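PDB 2QH5: mannose-6-phosphate isomerase from Helicobacter pylori, which probably transfers GMP from GTP to alpha-D-mannose 1-phosphate through the nucleotidyltransferase domain crystallised here, making GDP-mannose, and probably also acts as an isomerase. Local coordinates for residues A[152-157]-A[168-173]. Residues are numbered along the deposited sequence; the frame is centred on the assembly and turned at random. Where two conformers were deposited one is given.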
loop_
_atom_site.group_PDB
_atom_site.type_symbol
_atom_site.label_atom_id
_atom_site.label_comp_id
_atom_site.label_asym_id
_atom_site.label_seq_id
_atom_site.Cartn_x
_atom_site.Cartn_y
_atom_site.Cartn_z
ATOM N N PHE A 152 -9.497 10.997 5.710
ATOM C CA PHE A 152 -8.164 10.905 5.114
ATOM C C PHE A 152 -7.018 11.208 6.076
ATOM O O PHE A 152 -7.225 11.747 7.170
ATOM C CB PHE A 152 -8.060 11.824 3.897
ATOM C CG PHE A 152 -8.577 11.215 2.631
ATOM C CD1 PHE A 152 -7.956 10.103 2.076
ATOM C CD2 PHE A 152 -9.675 11.759 1.982
ATOM C CE1 PHE A 152 -8.432 9.536 0.902
ATOM C CE2 PHE A 152 -10.158 11.203 0.805
ATOM C CZ PHE A 152 -9.534 10.090 0.264
ATOM N N GLY A 153 -5.810 10.843 5.649
ATOM C CA GLY A 153 -4.579 11.206 6.345
ATOM C C GLY A 153 -4.037 12.524 5.821
ATOM O O GLY A 153 -4.090 12.806 4.618
ATOM N N TYR A 154 -3.524 13.340 6.731
ATOM C CA TYR A 154 -3.016 14.655 6.371
ATOM C C TYR A 154 -1.508 14.696 6.518
ATOM O O TYR A 154 -0.971 14.430 7.598
ATOM C CB TYR A 154 -3.661 15.742 7.233
ATOM C CG TYR A 154 -5.042 16.164 6.778
ATOM C CD1 TYR A 154 -6.111 15.263 6.774
ATOM C CD2 TYR A 154 -5.285 17.469 6.358
ATOM C CE1 TYR A 154 -7.374 15.648 6.357
ATOM C CE2 TYR A 154 -6.544 17.863 5.943
ATOM C CZ TYR A 154 -7.582 16.949 5.943
ATOM O OH TYR A 154 -8.829 17.345 5.529
ATOM N N ILE A 155 -0.833 15.016 5.418
ATOM C CA ILE A 155 0.613 15.222 5.429
ATOM C C ILE A 155 0.917 16.717 5.442
ATOM O O ILE A 155 0.514 17.444 4.530
ATOM C CB ILE A 155 1.300 14.603 4.187
ATOM C CG1 ILE A 155 0.893 13.143 3.996
ATOM C CG2 ILE A 155 2.805 14.723 4.312
ATOM C CD1 ILE A 155 1.219 12.595 2.618
ATOM N N GLU A 156 1.617 17.179 6.476
ATOM C CA GLU A 156 2.111 18.554 6.480
ATOM C C GLU A 156 3.447 18.609 5.772
ATOM O O GLU A 156 4.425 18.027 6.235
ATOM C CB GLU A 156 2.268 19.120 7.893
ATOM C CG GLU A 156 2.681 20.595 7.883
ATOM C CD GLU A 156 2.660 21.249 9.254
ATOM O OE1 GLU A 156 3.245 22.341 9.399
ATOM O OE2 GLU A 156 2.054 20.687 10.185
ATOM N N SER A 157 3.481 19.299 4.641
ATOM C CA SER A 157 4.732 19.505 3.933
ATOM C C SER A 157 4.760 20.904 3.327
ATOM O O SER A 157 4.044 21.192 2.363
ATOM C CB SER A 157 4.951 18.434 2.864
ATOM O OG SER A 157 4.730 18.959 1.577
ATOM N N GLU A 168 -3.299 11.554 10.870
ATOM C CA GLU A 168 -4.333 10.757 10.213
ATOM C C GLU A 168 -5.682 10.956 10.885
ATOM O O GLU A 168 -5.795 10.830 12.107
ATOM C CB GLU A 168 -3.982 9.268 10.171
ATOM C CG GLU A 168 -4.685 8.545 9.032
ATOM C CD GLU A 168 -5.209 7.183 9.426
ATOM O OE1 GLU A 168 -5.560 6.400 8.516
ATOM O OE2 GLU A 168 -5.278 6.894 10.640
ATOM N N LYS A 169 -6.687 11.266 10.066
ATOM C CA LYS A 169 -8.057 11.542 10.517
ATOM C C LYS A 169 -8.129 12.573 11.658
ATOM O O LYS A 169 -8.293 12.208 12.826
ATOM C CB LYS A 169 -8.792 10.240 10.886
ATOM C CG LYS A 169 -8.899 9.236 9.740
ATOM C CD LYS A 169 -9.481 7.912 10.208
ATOM C CE LYS A 169 -9.545 6.915 9.067
ATOM N NZ LYS A 169 -10.284 5.682 9.438
ATOM N N PRO A 170 -7.988 13.869 11.319
ATOM C CA PRO A 170 -8.129 14.913 12.330
ATOM C C PRO A 170 -9.601 15.273 12.553
ATOM O O PRO A 170 -10.468 14.783 11.828
ATOM C CB PRO A 170 -7.371 16.089 11.713
ATOM C CG PRO A 170 -7.526 15.903 10.236
ATOM C CD PRO A 170 -7.689 14.426 9.983
ATOM N N SER A 171 -9.882 16.107 13.551
ATOM C CA SER A 171 -11.238 16.618 13.757
ATOM C C SER A 171 -11.596 17.598 12.636
ATOM O O SER A 171 -10.706 18.177 12.014
ATOM C CB SER A 171 -11.372 17.279 15.136
ATOM O OG SER A 171 -10.407 18.300 15.323
ATOM N N LEU A 172 -12.892 17.776 12.375
ATOM C CA LEU A 172 -13.353 18.661 11.295
ATOM C C LEU A 172 -13.003 20.135 11.546
ATOM O O LEU A 172 -13.060 20.968 10.634
ATOM C CB LEU A 172 -14.855 18.467 11.028
ATOM C CG LEU A 172 -15.495 19.050 9.757
ATOM C CD1 LEU A 172 -14.644 18.824 8.505
ATOM C CD2 LEU A 172 -16.899 18.493 9.560
ATOM N N ASP A 173 -12.623 20.436 12.786
ATOM C CA ASP A 173 -12.080 21.737 13.153
ATOM C C ASP A 173 -10.664 21.868 12.605
ATOM O O ASP A 173 -10.318 22.877 11.985
ATOM C CB ASP A 173 -12.060 21.884 14.673
ATOM C CG ASP A 173 -13.288 21.292 15.327
ATOM O OD1 ASP A 173 -13.157 20.233 15.978
ATOM O OD2 ASP A 173 -14.385 21.873 15.171
#
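The carbonyl oxygen of F152 accepts a hydrogen bond from the backbone N-H of K169, with 3.0 Å between F152 O and K169 N and an N-H...O angle of 147°. The same oxygen lies in the plane of the Y154 ring at its edge, and P170 CD comes to 3.9 Å from F152 O. Next to this bond, one residue on in the first strand and one back in the second, G153 and E168 form a non-hydrogen-bonded antiparallel pair, their CA atoms 3.9 Å apart. E168 CG, anti to its own backbone N (chi1 -155°), packs 3.8 Å from G153 CA on the face of the sheet to which the E168 side chain points, where G153 offers only its CA and hydrogens. The two segments thus meet at one end of a beta hairpin, strand 153-156 with strand 165-168, carried on the mixed sheet of the GT-A-type nucleotidyltransferase domain; strand 184-194 flanks 153-156 on its other edge. Beyond K169 the chain leaves the hairpin toward helix 172-181, and P170 turns its ring back over Y154. P170 CG sits above one face of the tyrosine ring, 4.1 Å from the centroid and displaced toward the rim, a CH-pi contact, while P170 CD approaches Y154 CD1 to 3.7 Å. The proline and tyrosine side chains cross at about a right angle. F186 meets the Y154 ring edge-to-face. On the E168 side, Q252 OE1 accepts a hydrogen bond from the backbone N-H of E168.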